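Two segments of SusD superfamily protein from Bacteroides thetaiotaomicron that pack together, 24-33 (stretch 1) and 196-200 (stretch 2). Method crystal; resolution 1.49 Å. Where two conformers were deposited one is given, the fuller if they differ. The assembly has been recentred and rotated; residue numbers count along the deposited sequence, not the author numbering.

Stretch 1 (24-33) AQIALNGIYR
Stretch 2 (196-200) NGYIN

A helix and a distant irregular segment can meet through a few side chains, as in this SusD superfamily protein, where residues 24-33 are helical throughout, with phi/psi near -62/-42 and i to i+4 bonds such as Tyr-32 N to Leu-28 O (3.1 Å). Residues 196-200 form neither helix nor strand: Gly-197 adopts 106/-9, where a CB would jam against the preceding carbonyl O, and Tyr-198 (-141/166) and Ile-199 (-88/125) are extended. Asn-200 (-114/-176, chi1 p) caps the helix that follows. The nearest CA atoms, those of Tyr-32 and Tyr-198, lie 7.6 Å apart.

Tyr-32 (chi1 m, -75°; chi2 -63°) points toward the loop. Its OH accepts a nearly linear hydrogen bond from Ile-199 N at 3.0 Å, giving a backbone amide in a loop, outside any regular structure, an acceptor. Tyr-198 (chi1 m, chi2 -68°) turns its edge toward the Tyr-32 face in an offset aromatic pair, centroids 5.2 Å apart and planes at 64°; Tyr-32 CE2 approaches Tyr-198 CD1 to 3.2 Å. Ile-199 (m, t) adds apolar contact, its CD1 3.9 Å from Tyr-32 CE1.

About one turn before Tyr-32 lies Asn-29 (chi1 m), and a further turn back Gln-25 (t, p; chi3 51°) donates from NE2 to Asn-29 OD1 at 2.9 Å; that OD1 lies 3.5 Å from Tyr-198 OH.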

# COMPACT_ATOMS: atom_id res chain seq x y z
N ALA A 24 8.87 22.95 14.06
CA ALA A 24 8.04 22.52 12.94
C ALA A 24 8.52 21.21 12.30
O ALA A 24 7.73 20.34 11.98
CB ALA A 24 8.00 23.62 11.89
N GLN A 25 9.84 21.09 12.13
CA GLN A 25 10.40 19.84 11.64
C GLN A 25 10.12 18.65 12.57
O GLN A 25 9.83 17.56 12.12
CB GLN A 25 11.90 19.94 11.40
CG GLN A 25 12.52 18.68 10.80
CD GLN A 25 11.99 18.37 9.42
OE1 GLN A 25 12.00 19.26 8.56
NE2 GLN A 25 11.59 17.16 9.18
N ILE A 26 10.27 18.89 13.87
CA ILE A 26 9.96 17.86 14.87
C ILE A 26 8.49 17.43 14.77
O ILE A 26 8.19 16.23 14.79
CB ILE A 26 10.30 18.33 16.30
CG1 ILE A 26 11.81 18.42 16.46
CG2 ILE A 26 9.67 17.37 17.34
CD1 ILE A 26 12.25 19.07 17.77
N ALA A 27 7.57 18.39 14.60
CA ALA A 27 6.17 18.04 14.35
C ALA A 27 5.99 17.17 13.12
O ALA A 27 5.27 16.19 13.16
CB ALA A 27 5.27 19.32 14.26
N LEU A 28 6.64 17.54 12.02
CA LEU A 28 6.57 16.73 10.80
C LEU A 28 7.17 15.33 11.04
O LEU A 28 6.60 14.34 10.60
CB LEU A 28 7.29 17.46 9.68
CG LEU A 28 7.32 16.74 8.32
CD1 LEU A 28 5.89 16.38 7.81
CD2 LEU A 28 8.15 17.54 7.32
N ASN A 29 8.30 15.28 11.73
CA ASN A 29 8.88 13.97 12.04
C ASN A 29 7.88 13.11 12.79
O ASN A 29 7.80 11.91 12.56
CB ASN A 29 10.16 14.10 12.86
CG ASN A 29 11.31 14.72 12.08
OD1 ASN A 29 11.28 14.80 10.87
ND2 ASN A 29 12.34 15.11 12.78
N GLY A 30 7.13 13.73 13.69
CA GLY A 30 6.09 13.02 14.42
C GLY A 30 4.97 12.47 13.57
O GLY A 30 4.41 11.41 13.83
N ILE A 31 4.59 13.20 12.52
CA ILE A 31 3.61 12.73 11.57
C ILE A 31 4.11 11.47 10.83
O ILE A 31 3.40 10.47 10.73
CB ILE A 31 3.25 13.87 10.57
CG1 ILE A 31 2.48 14.95 11.32
CG2 ILE A 31 2.48 13.37 9.33
CD1 ILE A 31 2.32 16.25 10.57
N TYR A 32 5.35 11.52 10.33
CA TYR A 32 5.93 10.35 9.69
C TYR A 32 6.01 9.16 10.65
O TYR A 32 5.70 8.04 10.25
CB TYR A 32 7.32 10.68 9.20
CG TYR A 32 7.38 11.55 7.95
CD1 TYR A 32 6.86 11.09 6.76
CD2 TYR A 32 8.05 12.75 7.95
CE1 TYR A 32 6.97 11.87 5.57
CE2 TYR A 32 8.17 13.52 6.79
CZ TYR A 32 7.63 13.05 5.61
OH TYR A 32 7.77 13.75 4.43
N ARG A 33 6.38 9.41 11.90
CA ARG A 33 6.49 8.36 12.91
C ARG A 33 5.12 7.73 13.17
O ARG A 33 4.99 6.53 13.23
CB ARG A 33 7.09 8.88 14.21
CG ARG A 33 7.48 7.78 15.18
N ASN A 196 15.93 10.10 2.16
CA ASN A 196 15.66 8.87 2.89
C ASN A 196 14.82 9.08 4.14
O ASN A 196 15.26 9.74 5.08
CB ASN A 196 16.99 8.20 3.30
CG ASN A 196 17.80 7.68 2.12
OD1 ASN A 196 17.32 7.64 0.99
ND2 ASN A 196 19.03 7.28 2.39
N GLY A 197 13.61 8.52 4.16
CA GLY A 197 12.75 8.59 5.33
C GLY A 197 11.60 9.55 5.18
O GLY A 197 10.73 9.59 6.04
N TYR A 198 11.62 10.33 4.09
CA TYR A 198 10.73 11.49 3.90
C TYR A 198 10.27 11.58 2.46
O TYR A 198 10.84 10.95 1.58
CB TYR A 198 11.48 12.78 4.21
CG TYR A 198 12.10 12.80 5.56
CD1 TYR A 198 11.32 12.84 6.69
CD2 TYR A 198 13.48 12.78 5.71
CE1 TYR A 198 11.87 12.89 7.95
CE2 TYR A 198 14.05 12.81 6.98
CZ TYR A 198 13.23 12.86 8.08
OH TYR A 198 13.77 12.89 9.34
N ILE A 199 9.24 12.39 2.21
CA ILE A 199 8.66 12.55 0.89
C ILE A 199 9.35 13.64 0.09
O ILE A 199 9.47 14.77 0.56
CB ILE A 199 7.16 12.91 1.00
CG1 ILE A 199 6.42 11.73 1.61
CG2 ILE A 199 6.58 13.28 -0.36
CD1 ILE A 199 5.04 12.09 2.17
N ASN A 200 9.84 13.29 -1.11
CA ASN A 200 10.37 14.26 -2.07
C ASN A 200 9.49 14.32 -3.33
O ASN A 200 8.44 13.67 -3.39
CB ASN A 200 11.84 13.96 -2.39
CG ASN A 200 12.03 12.71 -3.25
OD1 ASN A 200 11.06 12.03 -3.62
ND2 ASN A 200 13.30 12.39 -3.55